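Local coordinates for protein TCR alpha chain (Gallus gallus, PDB 6LIR) that pairs with the TCR beta chain to form the chicken alpha-beta T-cell receptor, which probably recognises antigenic peptides presented by MHC molecules, at residues A8-G13 / L105-H110; T14-T19 / A75-G80; P109-S114 / D135-K140; E151-V156 / H163-L168. All blocks are in the same frame, centred on the assembly; numbering follows the deposited sequence.

Contact 1: residues A8-G13 / L105-H110; sequences AETSEG and LSVQPH
Strands 8-11 and 105-108 run side by side in the same direction, and their side chains fall into two matched rows. On the face of A8, T10, L105 and V107 the contacts are methyl to methyl. T10 and V107 stand alongside each other and point the same way, with CG2 of T10 4.0 Å from CG2 of V107. The chi1 of T10 (-168°) holds that methyl in the crowded position between backbone N and carbonyl carbon, while OG1, anti to N, bonds to the carbonyl of T14. CD1 of L105 meets CB of A8 at 4.1 Å, and I16 and P77 pack against this row.

The opposite face carries E9, S106, S11 and Q108. The bent side chain of Q108 crosses the extended one of E9 obliquely, amide and carboxylate planes turned 77° apart, and its stem also touches Y167. An alanine in place of Q108 would remove the side chain that crosses E9 and touches Y167, and would probably loosen the join between this strand end and the following domain.

Between the two rows, in the sheet, S106 N bonds to A8 O, T10 N to S106 O and, the shortest, Q108 N to T10 O at 2.8 Å. A last rung, E12 N to Q108 O at 2.9 Å, has its donor 43° above the carbonyl plane as the strands end. There E12 crosses P109, OE1 lying 3.5 Å from CB of the proline. Such a parallel pairing of an N-terminal strand with the last strand is the A'-G arrangement of the immunoglobulin V-set fold.

Contact 2: residues T14-T19 / A75-G80; sequences TGINIT and ARPRLG
P77 carries this small surface contact, and its ring can be followed atom by atom. CB points toward segment 14-19, yet its close neighbours are T10 and V107 on the adjoining parallel strands, so the root of the ring is sunk in the domain interior. CG, the tip of the exo pucker, comes 3.3 Å from O of T14 and lies 4.3 Å from CG2 of I16, the methyl branch, whereas the longer arm of that isoleucine leads off toward A8 and L105. CD closes the ring against the backbone: it too sits 3.3 Å from O of T14, and CA of G15 is 3.8 Å from it. The carbonyl of T14 is therefore flanked by two ring carbons while accepting its hydrogen bond from OG1 of T10.

G15 passes close to segment 75-80 without a side chain in the way, its CA 3.9 Å from O of A75. Polar ties are made just alongside, where the backbone of P77 pairs with G13 and that of I16 with L74. The proline belongs to the E-F loop and packs against the link from strand A' to strand B, where the chain passes from one sheet of the V-set beta sandwich to the other.

Contact 3: residues P109-S114 / D135-K140; sequences PHITPS and DYSPEK
I111 reaches across to the second loop through an unusual conformation. Its CG1 occupies the crowded position between backbone N and carbonyl carbon (chi1 55°), and chi2, at 105°, falls away from any staggered value, which suggests some strain. The result is that CD1 lies 3.4 Å from O of Y136 and 3.6 Å from CB of S137, against the Y136-S137 backbone. P113 adds a second apolar touch, its ring tip CG standing 3.9 Å from the same CB of S137, so isoleucine and proline meet this serine carbon next to each other, from the same side, while its OG stands anti to the backbone N.

One backbone bond fixes the other end: S114 N donates to O of D135 at 2.8 Å, almost straight at 169° and nearly along the C=O axis. The backbone of D135 is in the left-handed helical region. CB rests 3.6 Å from O of S114; CG, anti to the carbonyl carbon, carries OD1, which forms a salt bridge with R186 of the TCR beta chain. The CB of Y136 points away from segment 109-114, and its OH bonds to S169 and E151.

The contact thus lies where the connection from strand 97-108 to strand 116-121 meets the loop leaving strand 128-134, beside strand 164-174, whose Y167 pairs through its backbone with D135.

Contact 4: residues E151-V156 / H163-L168; sequences ETVVEV and HEASYL
The ring of Y167 is the largest bump in this antiparallel hairpin, and V153 fits over it. The two side chains point the same way, with CG2 of V153 above one ring face, 3.7 Å from the centroid and displaced toward the rim, a CH-pi contact. E151 comes to the ring edge instead: its CD lies 3.8 Å from CD2 of Y167, and its OE1 goes on to bond with the hydroxyl of Y136. Farther along, the low methyl of A165 makes a dip between taller neighbours; CG of E155 stands alongside, 4.2 Å from CB of A165, and the ring of P109 settles among A165, V153 and Y167. Replacing Y167 by an alanine would remove the ring under V153 and beside P109, and would probably weaken the packing between the two domains.

On the reverse face V154 and L168 cross at about a right angle, CG2 of V154 meeting CD1 of L168 at 3.8 Å. S166 lies beside the same valine methyl and sends its OG to R186 of the TCR beta chain, while T152 and V154 pack on G167 of that chain. Six backbone hydrogen bonds tie the strands together. Strand 150-156 is outermost in its sheet within this chain, and strand 164-174 lies between it and strand 128-134.

The four contacts run from the variable domain through the connecting segment into the second domain. Contacts 1 and 2, with centres about 7 Å apart, both lie in the V-set domain, contact 2 nested inside the loop closed by contact 1. Contact 3 starts where contact 1 ends, sharing P109 and H110, and its centre is about 13 Å from that of contact 1. Contact 4 follows later in the chain, about 10 Å from contact 3, in the sheet of the second domain. L79 of the variable domain touches E155, and P109 of the connecting segment packs on strands 150-156 and 164-174, so the domains touch directly besides being linked in sequence. Contacts 3 and 4 both also meet the TCR beta chain.

Contact 1: residues A8-G13 / L105-H110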
loop_
_atom_site.group_PDB
_atom_site.type_symbol
_atom_site.label_atom_id
_atom_site.label_comp_id
_atom_site.label_asym_id
_atom_site.label_seq_id
_atom_site.Cartn_x
_atom_site.Cartn_y
_atom_site.Cartn_z
ATOM N N ALA A 8 -6.121 7.173 11.898
ATOM C CA ALA A 8 -6.798 6.620 13.061
ATOM C C ALA A 8 -6.108 5.318 13.435
ATOM O O ALA A 8 -5.488 4.659 12.595
ATOM C CB ALA A 8 -8.287 6.382 12.793
ATOM N N GLU A 9 -6.225 4.944 14.705
ATOM C CA GLU A 9 -5.596 3.722 15.176
ATOM C C GLU A 9 -6.479 3.065 16.224
ATOM O O GLU A 9 -7.165 3.735 16.999
ATOM C CB GLU A 9 -4.197 3.996 15.754
ATOM C CG GLU A 9 -4.209 4.761 17.071
ATOM C CD GLU A 9 -2.826 4.920 17.680
ATOM O OE1 GLU A 9 -2.316 6.060 17.709
ATOM O OE2 GLU A 9 -2.254 3.906 18.135
ATOM N N THR A 10 -6.446 1.738 16.239
ATOM C CA THR A 10 -7.257 0.955 17.158
ATOM C C THR A 10 -6.603 -0.405 17.328
ATOM O O THR A 10 -5.823 -0.851 16.484
ATOM C CB THR A 10 -8.700 0.802 16.664
ATOM O OG1 THR A 10 -9.513 0.272 17.718
ATOM C CG2 THR A 10 -8.761 -0.139 15.470
ATOM N N SER A 11 -6.918 -1.049 18.441
ATOM C CA SER A 11 -6.451 -2.404 18.674
ATOM C C SER A 11 -7.456 -3.390 18.098
ATOM O O SER A 11 -8.649 -3.095 17.982
ATOM C CB SER A 11 -6.247 -2.666 20.167
ATOM O OG SER A 11 -7.491 -2.783 20.833
ATOM N N GLU A 12 -6.954 -4.567 17.732
ATOM C CA GLU A 12 -7.787 -5.626 17.179
ATOM C C GLU A 12 -8.973 -5.912 18.091
ATOM O O GLU A 12 -8.819 -6.054 19.305
ATOM C CB GLU A 12 -6.953 -6.894 16.985
ATOM C CG GLU A 12 -7.541 -7.890 16.005
ATOM C CD GLU A 12 -6.505 -8.878 15.500
ATOM O OE1 GLU A 12 -5.496 -9.090 16.207
ATOM O OE2 GLU A 12 -6.695 -9.436 14.396
ATOM N N GLY A 13 -10.169 -5.932 17.504
ATOM C CA GLY A 13 -11.389 -6.169 18.245
ATOM C C GLY A 13 -11.983 -4.959 18.933
ATOM O O GLY A 13 -13.127 -5.036 19.399
ATOM N N LEU A 105 -6.414 4.024 8.514
ATOM C CA LEU A 105 -6.673 3.250 9.721
ATOM C C LEU A 105 -5.555 2.243 9.951
ATOM O O LEU A 105 -5.171 1.504 9.039
ATOM C CB LEU A 105 -8.018 2.522 9.646
ATOM C CG LEU A 105 -8.284 1.587 10.837
ATOM C CD1 LEU A 105 -8.296 2.372 12.143
ATOM C CD2 LEU A 105 -9.574 0.792 10.666
ATOM N N SER A 106 -5.043 2.222 11.174
ATOM C CA SER A 106 -4.044 1.265 11.622
ATOM C C SER A 106 -4.684 0.403 12.700
ATOM O O SER A 106 -5.349 0.928 13.597
ATOM C CB SER A 106 -2.803 1.973 12.172
ATOM O OG SER A 106 -1.840 2.181 11.155
ATOM N N VAL A 107 -4.500 -0.910 12.604
ATOM C CA VAL A 107 -5.107 -1.849 13.539
ATOM C C VAL A 107 -3.985 -2.651 14.176
ATOM O O VAL A 107 -3.272 -3.393 13.489
ATOM C CB VAL A 107 -6.118 -2.777 12.848
ATOM C CG1 VAL A 107 -6.669 -3.803 13.837
ATOM C CG2 VAL A 107 -7.244 -1.969 12.221
ATOM N N GLN A 108 -3.835 -2.505 15.492
ATOM C CA GLN A 108 -2.739 -3.124 16.218
ATOM C C GLN A 108 -3.185 -4.448 16.808
ATOM O O GLN A 108 -4.072 -4.464 17.676
ATOM C CB GLN A 108 -2.237 -2.201 17.320
ATOM C CG GLN A 108 -1.516 -0.970 16.800
ATOM C CD GLN A 108 -1.954 0.295 17.502
ATOM O OE1 GLN A 108 -2.141 1.336 16.872
ATOM N NE2 GLN A 108 -2.122 0.215 18.818
ATOM N N PRO A 109 -2.593 -5.563 16.399
ATOM C CA PRO A 109 -2.939 -6.854 16.999
ATOM C C PRO A 109 -2.465 -6.936 18.441
ATOM O O PRO A 109 -1.574 -6.207 18.880
ATOM C CB PRO A 109 -2.207 -7.874 16.120
ATOM C CG PRO A 109 -1.778 -7.118 14.889
ATOM C CD PRO A 109 -1.599 -5.699 15.322
ATOM N N HIS A 110 -3.108 -7.823 19.196
ATOM C CA HIS A 110 -2.688 -8.064 20.568
ATOM C C HIS A 110 -1.496 -8.999 20.538
ATOM O O HIS A 110 -1.492 -9.999 19.818
ATOM C CB HIS A 110 -3.803 -8.675 21.417
ATOM C CG HIS A 110 -3.565 -8.550 22.893
ATOM N ND1 HIS A 110 -3.710 -9.606 23.768
ATOM C CD2 HIS A 110 -3.178 -7.491 23.644
ATOM C CE1 HIS A 110 -3.425 -9.202 24.994
ATOM N NE2 HIS A 110 -3.099 -7.924 24.947
HETATM O O HOH W 1 -2.641 5.050 10.950
#

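Contact 2: residues T14-T19 / A75-G80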
loop_
_atom_site.group_PDB
_atom_site.type_symbol
_atom_site.label_atom_id
_atom_site.label_comp_id
_atom_site.label_asym_id
_atom_site.label_seq_id
_atom_site.Cartn_x
_atom_site.Cartn_y
_atom_site.Cartn_z
ATOM N N THR A 14 -11.264 -3.842 19.005
ATOM C CA THR A 14 -11.784 -2.616 19.591
ATOM C C THR A 14 -12.351 -1.739 18.476
ATOM O O THR A 14 -11.609 -1.283 17.598
ATOM C CB THR A 14 -10.692 -1.877 20.365
ATOM O OG1 THR A 14 -10.250 -2.685 21.465
ATOM C CG2 THR A 14 -11.217 -0.564 20.901
ATOM N N GLY A 15 -13.666 -1.522 18.509
ATOM C CA GLY A 15 -14.321 -0.730 17.482
ATOM C C GLY A 15 -13.778 0.685 17.392
ATOM O O GLY A 15 -13.246 1.244 18.351
ATOM N N ILE A 16 -13.930 1.282 16.208
ATOM C CA ILE A 16 -13.460 2.646 15.993
ATOM C C ILE A 16 -14.384 3.357 15.012
ATOM O O ILE A 16 -14.907 2.761 14.063
ATOM C CB ILE A 16 -11.996 2.677 15.501
ATOM C CG1 ILE A 16 -11.467 4.116 15.516
ATOM C CG2 ILE A 16 -11.871 2.044 14.117
ATOM C CD1 ILE A 16 -9.985 4.237 15.259
ATOM N N ASN A 17 -14.563 4.650 15.257
ATOM C CA ASN A 17 -15.413 5.527 14.471
ATOM C C ASN A 17 -14.556 6.359 13.523
ATOM O O ASN A 17 -13.561 6.960 13.943
ATOM C CB ASN A 17 -16.223 6.438 15.392
ATOM C CG ASN A 17 -17.445 7.019 14.713
ATOM O OD1 ASN A 17 -18.192 6.310 14.038
ATOM N ND2 ASN A 17 -17.652 8.316 14.887
ATOM N N ILE A 18 -14.943 6.406 12.254
ATOM C CA ILE A 18 -14.244 7.215 11.261
ATOM C C ILE A 18 -15.232 8.273 10.781
ATOM O O ILE A 18 -16.273 7.945 10.198
ATOM C CB ILE A 18 -13.713 6.372 10.094
ATOM C CG1 ILE A 18 -12.818 5.243 10.616
ATOM C CG2 ILE A 18 -12.926 7.237 9.114
ATOM C CD1 ILE A 18 -12.160 4.440 9.517
ATOM N N THR A 19 -14.930 9.538 11.068
ATOM C CA THR A 19 -15.833 10.643 10.779
ATOM C C THR A 19 -15.605 11.208 9.382
ATOM O O THR A 19 -14.564 11.002 8.756
ATOM C CB THR A 19 -15.672 11.766 11.807
ATOM O OG1 THR A 19 -14.343 12.294 11.734
ATOM C CG2 THR A 19 -15.938 11.255 13.219
ATOM N N ALA A 75 -17.139 -2.296 13.761
ATOM C CA ALA A 75 -17.493 -2.892 15.047
ATOM C C ALA A 75 -16.429 -3.851 15.563
ATOM O O ALA A 75 -16.318 -4.052 16.778
ATOM C CB ALA A 75 -18.826 -3.620 14.947
ATOM N N ARG A 76 -15.653 -4.456 14.673
ATOM C CA ARG A 76 -14.712 -5.496 15.081
ATOM C C ARG A 76 -13.459 -5.490 14.223
ATOM O O ARG A 76 -13.187 -6.482 13.531
ATOM C CB ARG A 76 -15.337 -6.888 15.036
ATOM C CG ARG A 76 -15.757 -7.353 16.414
ATOM C CD ARG A 76 -16.513 -8.667 16.369
ATOM N NE ARG A 76 -17.603 -8.666 17.331
ATOM C CZ ARG A 76 -18.839 -8.275 17.042
ATOM N NH1 ARG A 76 -19.133 -7.859 15.813
ATOM N NH2 ARG A 76 -19.773 -8.290 17.976
ATOM N N PRO A 77 -12.706 -4.394 14.201
ATOM C CA PRO A 77 -11.585 -4.295 13.262
ATOM C C PRO A 77 -10.550 -5.381 13.492
ATOM O O PRO A 77 -10.164 -5.670 14.623
ATOM C CB PRO A 77 -11.003 -2.903 13.555
ATOM C CG PRO A 77 -12.035 -2.201 14.416
ATOM C CD PRO A 77 -12.667 -3.312 15.192
ATOM N N ARG A 78 -10.105 -5.984 12.398
ATOM C CA ARG A 78 -8.996 -6.922 12.417
ATOM C C ARG A 78 -7.855 -6.360 11.581
ATOM O O ARG A 78 -7.992 -5.333 10.907
ATOM C CB ARG A 78 -9.422 -8.300 11.900
ATOM C CG ARG A 78 -10.394 -9.045 12.810
ATOM C CD ARG A 78 -11.272 -10.008 12.019
ATOM N NE ARG A 78 -12.011 -9.330 10.953
ATOM C CZ ARG A 78 -11.663 -9.352 9.669
ATOM N NH1 ARG A 78 -12.388 -8.704 8.768
ATOM N NH2 ARG A 78 -10.581 -10.019 9.287
ATOM N N LEU A 79 -6.715 -7.055 11.629
ATOM C CA LEU A 79 -5.520 -6.579 10.939
ATOM C C LEU A 79 -5.794 -6.331 9.462
ATOM O O LEU A 79 -5.281 -5.369 8.877
ATOM C CB LEU A 79 -4.386 -7.590 11.116
ATOM C CG LEU A 79 -3.026 -7.254 10.504
ATOM C CD1 LEU A 79 -2.547 -5.883 10.962
ATOM C CD2 LEU A 79 -2.008 -8.327 10.867
ATOM N N GLY A 80 -6.646 -7.155 8.856
ATOM C CA GLY A 80 -6.993 -6.989 7.456
ATOM C C GLY A 80 -7.819 -5.753 7.157
ATOM O O GLY A 80 -7.988 -5.422 5.980
#

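Contact 3: residues P109-S114 / D135-K140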
loop_
_atom_site.group_PDB
_atom_site.type_symbol
_atom_site.label_atom_id
_atom_site.label_comp_id
_atom_site.label_asym_id
_atom_site.label_seq_id
_atom_site.Cartn_x
_atom_site.Cartn_y
_atom_site.Cartn_z
ATOM N N PRO A 109 -2.593 -5.563 16.399
ATOM C CA PRO A 109 -2.939 -6.854 16.999
ATOM C C PRO A 109 -2.465 -6.936 18.441
ATOM O O PRO A 109 -1.574 -6.207 18.880
ATOM C CB PRO A 109 -2.207 -7.874 16.120
ATOM C CG PRO A 109 -1.778 -7.118 14.889
ATOM C CD PRO A 109 -1.599 -5.699 15.322
ATOM N N HIS A 110 -3.108 -7.823 19.196
ATOM C CA HIS A 110 -2.688 -8.064 20.568
ATOM C C HIS A 110 -1.496 -8.999 20.538
ATOM O O HIS A 110 -1.492 -9.999 19.818
ATOM C CB HIS A 110 -3.803 -8.675 21.417
ATOM C CG HIS A 110 -3.565 -8.550 22.893
ATOM N ND1 HIS A 110 -3.710 -9.606 23.768
ATOM C CD2 HIS A 110 -3.178 -7.491 23.644
ATOM C CE1 HIS A 110 -3.425 -9.202 24.994
ATOM N NE2 HIS A 110 -3.099 -7.924 24.947
ATOM N N ILE A 111 -0.469 -8.653 21.292
ATOM C CA ILE A 111 0.805 -9.344 21.199
ATOM C C ILE A 111 1.319 -9.584 22.602
ATOM O O ILE A 111 1.091 -8.779 23.510
ATOM C CB ILE A 111 1.847 -8.554 20.374
ATOM C CG1 ILE A 111 2.036 -7.145 20.937
ATOM C CG2 ILE A 111 1.469 -8.531 18.899
ATOM C CD1 ILE A 111 3.325 -6.976 21.712
ATOM N N THR A 112 1.988 -10.710 22.779
ATOM C CA THR A 112 2.754 -10.949 23.977
ATOM C C THR A 112 4.198 -10.666 23.627
ATOM O O THR A 112 4.742 -11.317 22.724
ATOM C CB THR A 112 2.611 -12.390 24.424
ATOM O OG1 THR A 112 3.201 -13.246 23.443
ATOM C CG2 THR A 112 1.133 -12.735 24.573
ATOM N N PRO A 113 4.864 -9.727 24.283
ATOM C CA PRO A 113 6.200 -9.352 23.819
ATOM C C PRO A 113 7.232 -10.370 24.270
ATOM O O PRO A 113 7.134 -10.977 25.344
ATOM C CB PRO A 113 6.440 -7.988 24.481
ATOM C CG PRO A 113 5.083 -7.525 24.934
ATOM C CD PRO A 113 4.314 -8.757 25.248
ATOM N N SER A 114 8.235 -10.521 23.431
ATOM C CA SER A 114 9.430 -11.310 23.671
ATOM C C SER A 114 10.467 -10.765 22.703
ATOM O O SER A 114 10.882 -11.463 21.769
ATOM C CB SER A 114 9.175 -12.802 23.454
ATOM O OG SER A 114 10.112 -13.576 24.176
ATOM N N ASP A 135 9.005 -9.663 17.422
ATOM C CA ASP A 135 8.164 -10.034 18.565
ATOM C C ASP A 135 8.251 -9.035 19.718
ATOM O O ASP A 135 8.322 -9.405 20.894
ATOM C CB ASP A 135 8.508 -11.447 19.031
ATOM C CG ASP A 135 8.558 -12.433 17.879
ATOM O OD1 ASP A 135 7.500 -12.678 17.262
ATOM O OD2 ASP A 135 9.658 -12.944 17.573
ATOM N N TYR A 136 8.224 -7.755 19.380
ATOM C CA TYR A 136 8.287 -6.674 20.351
ATOM C C TYR A 136 6.934 -5.980 20.451
ATOM O O TYR A 136 6.008 -6.248 19.679
ATOM C CB TYR A 136 9.369 -5.659 19.964
ATOM C CG TYR A 136 9.163 -5.050 18.592
ATOM C CD1 TYR A 136 8.404 -3.895 18.428
ATOM C CD2 TYR A 136 9.724 -5.632 17.464
ATOM C CE1 TYR A 136 8.214 -3.336 17.172
ATOM C CE2 TYR A 136 9.540 -5.083 16.207
ATOM C CZ TYR A 136 8.787 -3.935 16.064
ATOM O OH TYR A 136 8.605 -3.391 14.812
ATOM N N SER A 137 6.838 -5.062 21.412
ATOM C CA SER A 137 5.657 -4.225 21.544
ATOM C C SER A 137 5.993 -2.838 21.024
ATOM O O SER A 137 6.932 -2.209 21.535
ATOM C CB SER A 137 5.219 -4.156 23.002
ATOM O OG SER A 137 4.264 -3.135 23.212
ATOM N N PRO A 138 5.287 -2.342 20.002
ATOM C CA PRO A 138 5.724 -1.101 19.328
ATOM C C PRO A 138 5.945 0.090 20.249
ATOM O O PRO A 138 6.908 0.842 20.050
ATOM C CB PRO A 138 4.592 -0.836 18.319
ATOM C CG PRO A 138 3.444 -1.694 18.765
ATOM C CD PRO A 138 4.054 -2.889 19.414
ATOM N N GLU A 139 5.093 0.282 21.258
ATOM C CA GLU A 139 5.226 1.450 22.121
ATOM C C GLU A 139 6.379 1.333 23.105
ATOM O O GLU A 139 6.787 2.347 23.683
ATOM C CB GLU A 139 3.923 1.702 22.884
ATOM C CG GLU A 139 3.602 0.667 23.945
ATOM C CD GLU A 139 2.896 -0.549 23.377
ATOM O OE1 GLU A 139 2.719 -1.535 24.125
ATOM O OE2 GLU A 139 2.528 -0.527 22.181
ATOM N N LYS A 140 6.922 0.133 23.304
ATOM C CA LYS A 140 8.014 -0.066 24.245
ATOM C C LYS A 140 9.371 -0.215 23.572
ATOM O O LYS A 140 10.395 -0.138 24.260
ATOM C CB LYS A 140 7.753 -1.304 25.110
ATOM C CG LYS A 140 6.538 -1.211 26.014
ATOM C CD LYS A 140 6.504 -2.398 26.966
ATOM C CE LYS A 140 5.238 -2.419 27.802
ATOM N NZ LYS A 140 5.269 -3.532 28.791
#

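Contact 4: residues E151-V156 / H163-L168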
loop_
_atom_site.group_PDB
_atom_site.type_symbol
_atom_site.label_atom_id
_atom_site.label_comp_id
_atom_site.label_asym_id
_atom_site.label_seq_id
_atom_site.Cartn_x
_atom_site.Cartn_y
_atom_site.Cartn_z
ATOM N N GLU A 151 9.089 -0.663 9.785
ATOM C CA GLU A 151 8.347 -1.547 10.675
ATOM C C GLU A 151 7.151 -2.131 9.939
ATOM O O GLU A 151 6.563 -1.482 9.073
ATOM C CB GLU A 151 7.881 -0.791 11.939
ATOM C CG GLU A 151 6.852 -1.528 12.777
ATOM C CD GLU A 151 6.484 -0.788 14.051
ATOM O OE1 GLU A 151 7.105 -1.064 15.096
ATOM O OE2 GLU A 151 5.566 0.061 14.008
ATOM N N THR A 152 6.799 -3.369 10.292
ATOM C CA THR A 152 5.627 -4.027 9.735
ATOM C C THR A 152 5.046 -4.974 10.777
ATOM O O THR A 152 5.638 -5.214 11.831
ATOM C CB THR A 152 5.966 -4.810 8.463
ATOM O OG1 THR A 152 6.991 -4.127 7.736
ATOM C CG2 THR A 152 4.738 -4.925 7.590
ATOM N N VAL A 153 3.861 -5.502 10.466
ATOM C CA VAL A 153 3.210 -6.554 11.237
ATOM C C VAL A 153 2.821 -7.657 10.269
ATOM O O VAL A 153 2.284 -7.385 9.190
ATOM C CB VAL A 153 1.959 -6.051 11.991
ATOM C CG1 VAL A 153 1.637 -6.968 13.161
ATOM C CG2 VAL A 153 2.143 -4.629 12.454
ATOM N N VAL A 154 3.086 -8.906 10.654
ATOM C CA VAL A 154 2.761 -10.055 9.823
ATOM C C VAL A 154 2.068 -11.095 10.689
ATOM O O VAL A 154 2.115 -11.049 11.920
ATOM C CB VAL A 154 4.008 -10.670 9.148
ATOM C CG1 VAL A 154 4.721 -9.640 8.285
ATOM C CG2 VAL A 154 4.951 -11.235 10.198
ATOM N N GLU A 155 1.434 -12.056 10.028
ATOM C CA GLU A 155 0.803 -13.179 10.704
ATOM C C GLU A 155 1.410 -14.457 10.153
ATOM O O GLU A 155 1.547 -14.606 8.935
ATOM C CB GLU A 155 -0.714 -13.183 10.496
ATOM C CG GLU A 155 -1.445 -11.999 11.096
ATOM C CD GLU A 155 -2.945 -12.083 10.883
ATOM O OE1 GLU A 155 -3.696 -12.018 11.881
ATOM O OE2 GLU A 155 -3.374 -12.216 9.717
ATOM N N VAL A 156 1.755 -15.382 11.042
ATOM C CA VAL A 156 2.318 -16.672 10.669
ATOM C C VAL A 156 1.415 -17.769 11.214
ATOM O O VAL A 156 0.950 -17.689 12.356
ATOM C CB VAL A 156 3.764 -16.837 11.178
ATOM C CG1 VAL A 156 4.338 -18.186 10.745
ATOM C CG2 VAL A 156 4.631 -15.702 10.658
ATOM N N HIS A 163 -3.375 -18.225 13.422
ATOM C CA HIS A 163 -2.585 -17.087 12.939
ATOM C C HIS A 163 -2.163 -16.197 14.106
ATOM O O HIS A 163 -2.967 -15.408 14.612
ATOM C CB HIS A 163 -3.374 -16.295 11.906
ATOM C CG HIS A 163 -3.513 -16.994 10.591
ATOM N ND1 HIS A 163 -4.734 -17.367 10.073
ATOM C CD2 HIS A 163 -2.584 -17.385 9.687
ATOM C CE1 HIS A 163 -4.551 -17.958 8.905
ATOM N NE2 HIS A 163 -3.256 -17.980 8.647
ATOM N N GLU A 164 -0.899 -16.310 14.517
ATOM C CA GLU A 164 -0.310 -15.361 15.455
ATOM C C GLU A 164 0.273 -14.167 14.714
ATOM O O GLU A 164 0.815 -14.298 13.614
ATOM C CB GLU A 164 0.797 -16.000 16.294
ATOM C CG GLU A 164 0.679 -17.484 16.522
ATOM C CD GLU A 164 1.937 -18.059 17.147
ATOM O OE1 GLU A 164 2.924 -17.308 17.298
ATOM O OE2 GLU A 164 1.936 -19.258 17.493
ATOM N N ALA A 165 0.204 -13.007 15.355
ATOM C CA ALA A 165 0.725 -11.770 14.798
ATOM C C ALA A 165 2.003 -11.369 15.522
ATOM O O ALA A 165 2.175 -11.637 16.714
ATOM C CB ALA A 165 -0.306 -10.640 14.889
ATOM N N SER A 166 2.893 -10.704 14.794
ATOM C CA SER A 166 4.156 -10.279 15.370
ATOM C C SER A 166 4.664 -9.074 14.599
ATOM O O SER A 166 4.510 -8.997 13.378
ATOM C CB SER A 166 5.201 -11.404 15.336
ATOM O OG SER A 166 5.427 -11.857 14.010
ATOM N N TYR A 167 5.271 -8.144 15.322
ATOM C CA TYR A 167 5.861 -6.966 14.715
ATOM C C TYR A 167 7.283 -7.284 14.283
ATOM O O TYR A 167 7.967 -8.108 14.895
ATOM C CB TYR A 167 5.879 -5.795 15.701
ATOM C CG TYR A 167 4.580 -5.036 15.814
ATOM C CD1 TYR A 167 3.531 -5.524 16.584
ATOM C CD2 TYR A 167 4.406 -3.819 15.161
ATOM C CE1 TYR A 167 2.341 -4.824 16.696
ATOM C CE2 TYR A 167 3.228 -3.113 15.270
ATOM C CZ TYR A 167 2.196 -3.620 16.035
ATOM O OH TYR A 167 1.018 -2.917 16.137
ATOM N N LEU A 168 7.732 -6.597 13.236
ATOM C CA LEU A 168 9.092 -6.739 12.739
ATOM C C LEU A 168 9.592 -5.363 12.340
ATOM O O LEU A 168 8.876 -4.606 11.680
ATOM C CB LEU A 168 9.164 -7.676 11.523
ATOM C CG LEU A 168 8.477 -9.040 11.564
ATOM C CD1 LEU A 168 8.448 -9.660 10.170
ATOM C CD2 LEU A 168 9.176 -9.961 12.549
#